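Side-chain contacts in pertussis toxin-like subunit ArtA (PDB 4Z9D), which probably acts as the ADP-ribosyltransferase subunit of a pertussis-like AB5 toxin, using NAD to modify and inhibit trimeric G proteins: residues 33-38 with 50-55; 17-22 with 131-136. The protein carries 2 engineered substitutions. All coordinates share one frame; numbering follows the deposited sequence.

Contact 1 (33-38 with 50-55). With NAD (nicotinamide-adenine-dinucleotide), chain F.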
ATOM      1  N   GLN A  33       8.167 -11.808   0.820  1.00 12.17           N
ATOM      2  CA  GLN A  33       7.226 -12.652   1.556  1.00 18.61           C
ATOM      3  C   GLN A  33       7.013 -12.143   2.980  1.00 14.55           C
ATOM      4  O   GLN A  33       5.903 -12.173   3.498  1.00 13.61           O
ATOM      5  CB  GLN A  33       7.683 -14.104   1.570  1.00 22.91           C
ATOM      6  CG  GLN A  33       6.538 -15.040   1.940  1.00 30.20           C
ATOM      7  CD  GLN A  33       6.741 -16.452   1.435  1.00 32.02           C
ATOM      8  OE1 GLN A  33       5.991 -17.371   1.785  1.00 32.06           O
ATOM      9  NE2 GLN A  33       7.763 -16.637   0.615  1.00 31.07           N
ATOM     10  N   GLN A  34       8.101 -11.708   3.608  1.00 12.58           N
ATOM     11  CA  GLN A  34       8.071 -11.067   4.916  1.00 13.19           C
ATOM     12  C   GLN A  34       7.150  -9.852   4.912  1.00 16.07           C
ATOM     13  O   GLN A  34       6.317  -9.671   5.799  1.00 12.90           O
ATOM     14  CB  GLN A  34       9.490 -10.635   5.294  1.00 15.46           C
ATOM     15  CG  GLN A  34       9.880 -10.818   6.724  1.00 22.56           C
ATOM     16  CD  GLN A  34      11.386 -10.872   6.860  1.00 18.79           C
ATOM     17  OE1 GLN A  34      12.038  -9.842   6.989  1.00 20.85           O
ATOM     18  NE2 GLN A  34      11.948 -12.078   6.808  1.00 25.41           N
ATOM     19  N   HIS A  35       7.312  -9.002   3.909  1.00 12.90           N
ATOM     20  CA  HIS A  35       6.466  -7.825   3.805  1.00 10.17           C
ATOM     21  C   HIS A  35       4.985  -8.195   3.650  1.00 12.64           C
ATOM     22  O   HIS A  35       4.118  -7.657   4.346  1.00 14.37           O
ATOM     23  CB  HIS A  35       6.910  -6.960   2.633  1.00 10.34           C
ATOM     24  CG  HIS A  35       5.961  -5.849   2.337  1.00  9.95           C
ATOM     25  ND1 HIS A  35       5.938  -4.672   3.060  1.00 10.95           N
ATOM     26  CD2 HIS A  35       4.965  -5.750   1.422  1.00  7.99           C
ATOM     27  CE1 HIS A  35       4.976  -3.892   2.592  1.00  9.63           C
ATOM     28  NE2 HIS A  35       4.383  -4.515   1.592  1.00  8.70           N
ATOM     29  N   LEU A  36       4.702  -9.117   2.734  1.00 11.64           N
ATOM     30  CA  LEU A  36       3.332  -9.472   2.413  1.00 13.05           C
ATOM     31  C   LEU A  36       2.613 -10.102   3.613  1.00 19.50           C
ATOM     32  O   LEU A  36       1.389  -9.970   3.751  1.00 15.72           O
ATOM     33  CB  LEU A  36       3.289 -10.411   1.206  1.00 16.80           C
ATOM     34  CG  LEU A  36       3.759  -9.841  -0.141  1.00 13.32           C
ATOM     35  CD1 LEU A  36       3.753 -10.929  -1.194  1.00 15.00           C
ATOM     36  CD2 LEU A  36       2.878  -8.686  -0.578  1.00 17.69           C
ATOM     37  N   ARG A  37       3.369 -10.773   4.482  1.00 18.11           N
ATOM     38  CA  ARG A  37       2.798 -11.334   5.713  1.00 18.13           C
ATOM     39  C   ARG A  37       2.539 -10.272   6.770  1.00 19.53           C
ATOM     40  O   ARG A  37       1.718 -10.470   7.665  1.00 22.53           O
ATOM     41  CB  ARG A  37       3.723 -12.381   6.321  1.00 17.36           C
ATOM     42  CG  ARG A  37       4.021 -13.572   5.457  1.00 22.67           C
ATOM     43  CD  ARG A  37       4.967 -14.483   6.222  1.00 22.35           C
ATOM     44  NE  ARG A  37       5.435 -15.623   5.442  1.00 36.56           N
ATOM     45  CZ  ARG A  37       6.726 -15.898   5.252  1.00 39.76           C
ATOM     46  NH1 ARG A  37       7.657 -15.115   5.790  1.00 33.85           N
ATOM     47  NH2 ARG A  37       7.092 -16.955   4.532  1.00 41.46           N
ATOM     48  N   GLY A  38       3.272  -9.166   6.692  1.00 14.61           N
ATOM     49  CA  GLY A  38       3.188  -8.127   7.701  1.00 14.63           C
ATOM     50  C   GLY A  38       4.325  -8.199   8.699  1.00 15.71           C
ATOM     51  O   GLY A  38       4.439  -7.348   9.591  1.00 18.86           O
ATOM     52  N   PHE A  50       9.349  -1.849   1.437  1.00  7.93           N
ATOM     53  CA  PHE A  50       8.209  -1.599   0.573  1.00  8.82           C
ATOM     54  C   PHE A  50       7.111  -0.782   1.258  1.00 11.01           C
ATOM     55  O   PHE A  50       6.916  -0.869   2.476  1.00  9.55           O
ATOM     56  CB  PHE A  50       7.631  -2.934   0.086  1.00  8.23           C
ATOM     57  CG  PHE A  50       8.652  -3.867  -0.508  1.00  7.52           C
ATOM     58  CD1 PHE A  50       9.201  -3.607  -1.757  1.00  8.61           C
ATOM     59  CD2 PHE A  50       9.066  -5.005   0.177  1.00 10.46           C
ATOM     60  CE1 PHE A  50      10.140  -4.466  -2.320  1.00  9.11           C
ATOM     61  CE2 PHE A  50      10.003  -5.877  -0.375  1.00 11.08           C
ATOM     62  CZ  PHE A  50      10.549  -5.601  -1.634  1.00  9.86           C
ATOM     63  N   ILE A  51       6.374  -0.023   0.453  1.00  5.56           N
ATOM     64  CA  ILE A  51       5.198   0.720   0.920  1.00  7.68           C
ATOM     65  C   ILE A  51       3.975   0.108   0.252  1.00  7.94           C
ATOM     66  O   ILE A  51       3.862   0.124  -0.967  1.00  6.56           O
ATOM     67  CB  ILE A  51       5.296   2.216   0.577  1.00  7.09           C
ATOM     68  CG1 ILE A  51       6.584   2.819   1.158  1.00 10.61           C
ATOM     69  CG2 ILE A  51       4.061   2.973   1.062  1.00  8.28           C
ATOM     70  CD1 ILE A  51       7.010   4.132   0.493  1.00  9.70           C
ATOM     71  N   ALA A  52       3.071  -0.457   1.046  1.00  8.00           N
ATOM     72  CA  ALA A  52       1.941  -1.208   0.505  1.00  9.53           C
ATOM     73  C   ALA A  52       0.861  -0.297  -0.056  1.00  7.81           C
ATOM     74  O   ALA A  52       0.513   0.717   0.548  1.00  6.52           O
ATOM     75  CB  ALA A  52       1.342  -2.100   1.579  1.00  8.80           C
ATOM     76  N   THR A  53       0.316  -0.677  -1.208  1.00  9.40           N
ATOM     77  CA  THR A  53      -0.842   0.008  -1.799  1.00  7.72           C
ATOM     78  C   THR A  53      -1.765  -1.036  -2.417  1.00  8.55           C
ATOM     79  O   THR A  53      -1.404  -2.211  -2.499  1.00  9.20           O
ATOM     80  CB  THR A  53      -0.439   1.027  -2.900  1.00 10.65           C
ATOM     81  OG1 THR A  53       0.011   0.319  -4.065  1.00 12.26           O
ATOM     82  CG2 THR A  53       0.666   1.970  -2.434  1.00  7.85           C
ATOM     83  N   THR A  54      -2.961  -0.624  -2.841  1.00  9.27           N
ATOM     84  CA  THR A  54      -3.858  -1.548  -3.527  1.00  6.44           C
ATOM     85  C   THR A  54      -4.595  -0.802  -4.626  1.00  9.32           C
ATOM     86  O   THR A  54      -4.861   0.396  -4.498  1.00  9.10           O
ATOM     87  CB  THR A  54      -4.903  -2.182  -2.561  1.00 10.08           C
ATOM     88  OG1 THR A  54      -5.825  -3.004  -3.299  1.00  9.59           O
ATOM     89  CG2 THR A  54      -5.696  -1.088  -1.847  1.00  8.98           C
ATOM     90  N   THR A  55      -4.928  -1.503  -5.703  1.00  8.66           N
ATOM     91  CA  THR A  55      -5.702  -0.887  -6.779  1.00 11.27           C
ATOM     92  C   THR A  55      -7.185  -0.819  -6.434  1.00 11.42           C
ATOM     93  O   THR A  55      -7.954  -0.122  -7.103  1.00 10.28           O
ATOM     94  CB  THR A  55      -5.566  -1.649  -8.099  1.00 13.64           C
ATOM     95  OG1 THR A  55      -5.974  -3.010  -7.913  1.00 13.28           O
ATOM     96  CG2 THR A  55      -4.125  -1.596  -8.608  1.00 11.76           C
TER
HETATM   97  PA  NAD F 202       2.806  -0.047   7.615  1.00 18.45           P
HETATM   98  O1A NAD F 202       3.351   0.488   6.340  1.00 18.11           O
HETATM   99  O2A NAD F 202       3.739  -0.475   8.688  1.00 23.19           O
HETATM  100  O5B NAD F 202       1.762   1.066   8.185  1.00 20.54           O
HETATM  101  C5B NAD F 202       1.088   0.970   9.451  1.00 17.85           C
HETATM  102  C4B NAD F 202       1.276   2.316  10.182  1.00 21.31           C
HETATM  103  O4B NAD F 202       2.676   2.502  10.550  1.00 22.77           O
HETATM  104  C3B NAD F 202       1.002   3.444   9.233  1.00 19.75           C
HETATM  105  O3B NAD F 202      -0.446   3.615   9.139  1.00 21.62           O
HETATM  106  C2B NAD F 202       1.632   4.567  10.005  1.00 20.34           C
HETATM  107  O2B NAD F 202       0.898   4.736  11.206  1.00 21.14           O
HETATM  108  C1B NAD F 202       2.973   3.920  10.386  1.00 24.13           C
HETATM  109  N9A NAD F 202       4.093   3.928   9.379  1.00 20.96           N
HETATM  110  C8A NAD F 202       4.302   3.274   8.238  1.00 20.06           C
HETATM  111  N7A NAD F 202       5.499   3.635   7.769  1.00 19.34           N
HETATM  112  C5A NAD F 202       6.046   4.499   8.629  1.00 22.05           C
HETATM  113  C6A NAD F 202       7.221   5.154   8.637  1.00 21.39           C
HETATM  114  N6A NAD F 202       8.037   4.932   7.609  1.00 18.66           N
HETATM  115  N1A NAD F 202       7.566   5.998   9.623  1.00 21.41           N
HETATM  116  C2A NAD F 202       6.672   6.187  10.675  1.00 29.33           C
HETATM  117  N3A NAD F 202       5.452   5.497  10.647  1.00 22.35           N
HETATM  118  C4A NAD F 202       5.170   4.670   9.627  1.00 22.76           C
HETATM  119  O3  NAD F 202       1.865  -1.277   7.302  1.00 14.58           O
HETATM  120  PN  NAD F 202       0.736  -1.268   6.131  1.00 16.80           P
HETATM  121  O1N NAD F 202       1.209  -0.495   4.949  1.00 17.73           O
HETATM  122  O2N NAD F 202      -0.581  -0.981   6.741  1.00 20.91           O
HETATM  123  O5D NAD F 202       0.818  -2.805   5.728  1.00 19.02           O
HETATM  124  C5D NAD F 202       0.639  -3.856   6.687  1.00 22.02           C
HETATM  125  C4D NAD F 202       0.116  -5.110   5.979  1.00 18.57           C
HETATM  126  O4D NAD F 202      -1.054  -4.650   5.219  1.00 16.99           O
HETATM  127  C3D NAD F 202       1.132  -5.655   4.957  1.00 15.83           C
HETATM  128  O3D NAD F 202       0.949  -7.061   4.760  1.00 20.61           O
HETATM  129  C2D NAD F 202       0.657  -4.921   3.718  1.00 16.63           C
HETATM  130  O2D NAD F 202       1.133  -5.563   2.514  1.00 20.25           O
HETATM  131  C1D NAD F 202      -0.859  -5.009   3.839  1.00 18.82           C
HETATM  132  N1N NAD F 202      -1.499  -4.013   2.908  1.00 16.07           N
HETATM  133  C2N NAD F 202      -1.727  -2.679   3.331  1.00 12.48           C
HETATM  134  C3N NAD F 202      -2.278  -1.715   2.487  1.00 12.48           C
HETATM  135  C7N NAD F 202      -2.513  -0.398   2.925  1.00 12.36           C
HETATM  136  O7N NAD F 202      -3.298   0.386   2.158  1.00 11.53           O
HETATM  137  N7N NAD F 202      -1.996  -0.009   4.094  1.00 11.22           N
HETATM  138  C4N NAD F 202      -2.607  -2.089   1.186  1.00 13.94           C
HETATM  139  C5N NAD F 202      -2.395  -3.398   0.753  1.00 13.43           C
HETATM  140  C6N NAD F 202      -1.837  -4.360   1.589  1.00 14.43           C
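His35, on the last helical turn, and Phe50, at the start of a strand, form the aromatic part of a buried contact that illustrates how a nucleotide pocket can be lined by a histidine packed on its neighbours. The Phe50 ring turns an edge toward the imidazole face, with centroids 5.5 Å apart and planes at 66°, an edge-to-face pair. Closer in, Phe50 CB makes a CH-pi contact over the centre of the imidazole, 3.8 Å from its centroid. The His35 first torsion, 171°, sets CG anti to the backbone N and sends the ring across to the strand.

Apolar contact continues along the ring. Ala52 CB meets the imidazole edge, 3.9 Å from His35 NE2, and the same methyl lies 3.6 Å from NAD C2N, so one small side chain touches both the imidazole and the nicotinamide ring.

Polar contacts hold the ends. His35 ND1 is hydrogen-bonded to Ser48 OG, and the same oxygen accepts a bond from Phe50 N; this serine thus ties the imidazole to the strand entrance and limits its rotation. On the ribose side, NAD O3D lies 3.1 Å from Leu36 O and 3.3 Å from His35 O; the bond to His35 is weak and unsettled, since one hydroxyl proton faces two carbonyls. Gly38, with positive phi, ends the helix in a Schellman motif, its N bonded to His35 O (2.9 Å) and more weakly to Gln34 O.

Behind the pair, Val120 of strand 118-122 touches both His35 and Phe50. Strand 50-54 is an outer strand of the three-stranded antiparallel sheet 50-54, 118-122, 88-90; His35 of helix 32-37 lies on the side carrying Phe50, Ala52 and Val120, and NAD touches both helix end and strand.

Contact 2 (17-22 with 131-136)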
ATOM      1  N   GLU A  17       0.963  16.238   6.815  1.00 19.08           N
ATOM      2  CA  GLU A  17       2.263  15.588   6.823  1.00 18.54           C
ATOM      3  C   GLU A  17       2.547  14.883   5.495  1.00 16.11           C
ATOM      4  O   GLU A  17       3.610  15.051   4.887  1.00 15.33           O
ATOM      5  CB  GLU A  17       2.340  14.591   7.978  1.00 21.68           C
ATOM      6  CG  GLU A  17       3.666  13.872   8.068  1.00 23.76           C
ATOM      7  CD  GLU A  17       3.644  12.748   9.073  1.00 25.61           C
ATOM      8  OE1 GLU A  17       2.692  12.699   9.879  1.00 21.90           O
ATOM      9  OE2 GLU A  17       4.593  11.930   9.078  1.00 24.16           O
ATOM     10  N   ILE A  18       1.581  14.075   5.069  1.00 16.52           N
ATOM     11  CA  ILE A  18       1.746  13.204   3.918  1.00 13.40           C
ATOM     12  C   ILE A  18       1.807  13.961   2.585  1.00 11.87           C
ATOM     13  O   ILE A  18       2.608  13.611   1.727  1.00 12.34           O
ATOM     14  CB  ILE A  18       0.628  12.138   3.903  1.00 13.64           C
ATOM     15  CG1 ILE A  18       0.720  11.270   5.167  1.00 12.12           C
ATOM     16  CG2 ILE A  18       0.719  11.268   2.676  1.00 13.41           C
ATOM     17  CD1 ILE A  18       2.113  10.612   5.367  1.00 13.89           C
ATOM     18  N   PHE A  19       1.005  15.006   2.411  1.00 10.38           N
ATOM     19  CA  PHE A  19       1.056  15.764   1.157  1.00 13.39           C
ATOM     20  C   PHE A  19       2.420  16.419   0.987  1.00 15.85           C
ATOM     21  O   PHE A  19       2.924  16.581  -0.133  1.00 16.34           O
ATOM     22  CB  PHE A  19      -0.013  16.851   1.120  1.00 13.01           C
ATOM     23  CG  PHE A  19      -1.408  16.341   0.882  1.00 13.49           C
ATOM     24  CD1 PHE A  19      -2.485  17.201   1.011  1.00 13.63           C
ATOM     25  CD2 PHE A  19      -1.651  15.011   0.551  1.00 14.03           C
ATOM     26  CE1 PHE A  19      -3.777  16.757   0.809  1.00 15.22           C
ATOM     27  CE2 PHE A  19      -2.943  14.567   0.332  1.00 10.33           C
ATOM     28  CZ  PHE A  19      -4.007  15.444   0.469  1.00 12.30           C
ATOM     29  N   ARG A  20       3.028  16.750   2.122  1.00 15.80           N
ATOM     30  CA  ARG A  20       4.290  17.469   2.136  1.00 19.39           C
ATOM     31  C   ARG A  20       5.424  16.471   1.951  1.00 16.03           C
ATOM     32  O   ARG A  20       6.284  16.644   1.089  1.00 17.46           O
ATOM     33  CB  ARG A  20       4.473  18.213   3.464  1.00 18.88           C
ATOM     34  CG  ARG A  20       5.789  18.972   3.580  1.00 23.34           C
ATOM     35  CD  ARG A  20       6.322  18.909   4.999  1.00 26.61           C
ATOM     36  NE  ARG A  20       5.403  19.393   6.012  1.00 30.88           N
ATOM     37  CZ  ARG A  20       5.279  18.821   7.205  1.00 26.24           C
ATOM     38  NH1 ARG A  20       4.419  19.301   8.093  1.00 37.95           N
ATOM     39  NH2 ARG A  20       5.978  17.732   7.488  1.00 26.26           N
ATOM     40  N   ASP A  21       5.399  15.419   2.764  1.00 13.73           N
ATOM     41  CA  ASP A  21       6.518  14.479   2.873  1.00 11.71           C
ATOM     42  C   ASP A  21       6.410  13.221   2.024  1.00 16.00           C
ATOM     43  O   ASP A  21       7.414  12.553   1.773  1.00 11.87           O
ATOM     44  CB  ASP A  21       6.681  14.050   4.330  1.00 15.41           C
ATOM     45  CG  ASP A  21       7.008  15.207   5.242  1.00 20.74           C
ATOM     46  OD1 ASP A  21       7.464  16.235   4.722  1.00 21.80           O
ATOM     47  OD2 ASP A  21       6.793  15.093   6.469  1.00 18.68           O
ATOM     48  N   GLY A  22       5.201  12.895   1.578  1.00 11.28           N
ATOM     49  CA  GLY A  22       4.987  11.629   0.904  1.00 10.82           C
ATOM     50  C   GLY A  22       5.093  10.479   1.887  1.00 11.92           C
ATOM     51  O   GLY A  22       5.020  10.684   3.103  1.00 11.96           O
ATOM     52  N   VAL A 131      -2.704  12.402  -4.971  1.00  8.32           N
ATOM     53  CA  VAL A 131      -3.783  13.190  -5.539  1.00  8.72           C
ATOM     54  C   VAL A 131      -4.627  13.851  -4.467  1.00 10.03           C
ATOM     55  O   VAL A 131      -4.954  15.041  -4.562  1.00 10.52           O
ATOM     56  CB  VAL A 131      -4.684  12.302  -6.435  1.00  9.88           C
ATOM     57  CG1 VAL A 131      -5.844  13.096  -7.018  1.00 15.25           C
ATOM     58  CG2 VAL A 131      -3.855  11.698  -7.555  1.00 10.01           C
ATOM     59  N   GLU A 132      -4.996  13.068  -3.456  1.00  8.39           N
ATOM     60  CA  GLU A 132      -5.997  13.500  -2.494  1.00 10.71           C
ATOM     61  C   GLU A 132      -6.048  12.563  -1.298  1.00  9.64           C
ATOM     62  O   GLU A 132      -5.451  11.481  -1.301  1.00  7.82           O
ATOM     63  CB  GLU A 132      -7.382  13.587  -3.174  1.00 11.78           C
ATOM     64  CG  GLU A 132      -7.890  12.249  -3.707  1.00 10.83           C
ATOM     65  CD  GLU A 132      -9.142  12.373  -4.574  1.00 17.72           C
ATOM     66  OE1 GLU A 132      -9.741  11.318  -4.889  1.00 24.57           O
ATOM     67  OE2 GLU A 132      -9.524  13.510  -4.941  1.00 24.00           O
ATOM     68  N   ALA A 133      -6.761  12.988  -0.270  1.00 10.83           N
ATOM     69  CA  ALA A 133      -6.971  12.153   0.894  1.00 11.01           C
ATOM     70  C   ALA A 133      -8.434  12.209   1.297  1.00 12.48           C
ATOM     71  O   ALA A 133      -9.113  13.192   1.030  1.00 13.97           O
ATOM     72  CB  ALA A 133      -6.097  12.599   2.033  1.00 12.09           C
ATOM     73  N   VAL A 134      -8.910  11.133   1.913  1.00  8.95           N
ATOM     74  CA  VAL A 134     -10.246  11.103   2.504  1.00 11.20           C
ATOM     75  C   VAL A 134     -10.147  10.558   3.925  1.00 11.40           C
ATOM     76  O   VAL A 134      -9.669   9.437   4.117  1.00 12.98           O
ATOM     77  CB  VAL A 134     -11.213  10.216   1.680  1.00 12.84           C
ATOM     78  CG1 VAL A 134     -12.562  10.096   2.385  1.00 14.19           C
ATOM     79  CG2 VAL A 134     -11.387  10.770   0.283  1.00 16.17           C
ATOM     80  N   GLU A 135     -10.600  11.321   4.921  1.00 12.48           N
ATOM     81  CA  GLU A 135     -10.657  10.803   6.293  1.00 12.77           C
ATOM     82  C   GLU A 135     -11.725   9.728   6.356  1.00 13.81           C
ATOM     83  O   GLU A 135     -12.825   9.947   5.867  1.00 14.73           O
ATOM     84  CB  GLU A 135     -10.996  11.898   7.317  1.00 18.46           C
ATOM     85  CG  GLU A 135     -10.320  13.233   7.093  1.00 30.03           C
ATOM     86  CD  GLU A 135     -10.506  14.188   8.268  1.00 38.66           C
ATOM     87  OE1 GLU A 135     -10.095  15.368   8.147  1.00 37.29           O
ATOM     88  OE2 GLU A 135     -11.059  13.759   9.309  1.00 37.19           O
ATOM     89  N   LEU A 136     -11.424   8.591   6.971  1.00 12.70           N
ATOM     90  CA  LEU A 136     -12.409   7.508   7.077  1.00 11.90           C
ATOM     91  C   LEU A 136     -13.118   7.562   8.420  1.00 16.80           C
ATOM     92  O   LEU A 136     -12.502   7.831   9.444  1.00 17.53           O
ATOM     93  CB  LEU A 136     -11.745   6.139   6.883  1.00 12.02           C
ATOM     94  CG  LEU A 136     -11.034   5.899   5.546  1.00 10.41           C
ATOM     95  CD1 LEU A 136     -10.374   4.541   5.496  1.00 13.81           C
ATOM     96  CD2 LEU A 136     -12.019   6.042   4.402  1.00 13.12           C
TER
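Phe19 on helix 15-21 and Glu132 on strand 130-139 mark the nearest approach of the two backbones, with their CA atoms 8.3 Å apart. In this pertussis toxin S1-like ADP-ribosyltransferase fold, the contact lays a short N-terminal helix against an inner strand of the four-stranded antiparallel sheet, and it shows how one aromatic side chain can span the gap between such elements.

The Phe19 first torsion, -75°, places CG beside the backbone N and anti to the carbonyl carbon, and the ring reaches the strand with its outer edge. Phe19 CZ leads, 3.8 Å from Ala133 N, which lies in the ring plane, and 3.9 Å from Glu132 C. The ring thus abuts the peptide link between Glu132 and Ala133 edge-on. Glu132 contributes backbone here, its carboxylate being engaged instead in a salt bridge with Arg81 of strand 77-83.

Phe19 also touches Ile130 of the same strand as Ala133, Thr151 of the adjoining strand 144-152 and Asn153 in the loop after it. Tyr80 of strand 77-83 joins the two elements as well, packing on both Ile18 and Ala133. Gly22 N bonds back to Ile18 O at 2.7 Å as the helix ends.

Ala133 points its methyl toward the helix, and CB ends 3.9 Å from Phe19 CZ.

How the contacts relate
Both contacts set the end of a short helix against a strand, yet they use different elements and different sheets of one ADP-ribosyltransferase fold. Contact 1 is nested in sequence inside the chain loop closed by contact 2; their centres are 19 Å apart and they do not touch. Contact 1, centred about 6 Å from the centre of the chain, is buried and combines aromatic pairing, serine hydrogen bonding and NAD. Contact 2, at about 13 Å, is only partly buried, resting on van der Waals contact between a ring edge and a backbone. In each an alanine methyl touches an aromatic ring, at the imidazole edge in contact 1 and obliquely near CZ in contact 2; only in contact 1 does it also touch the ligand.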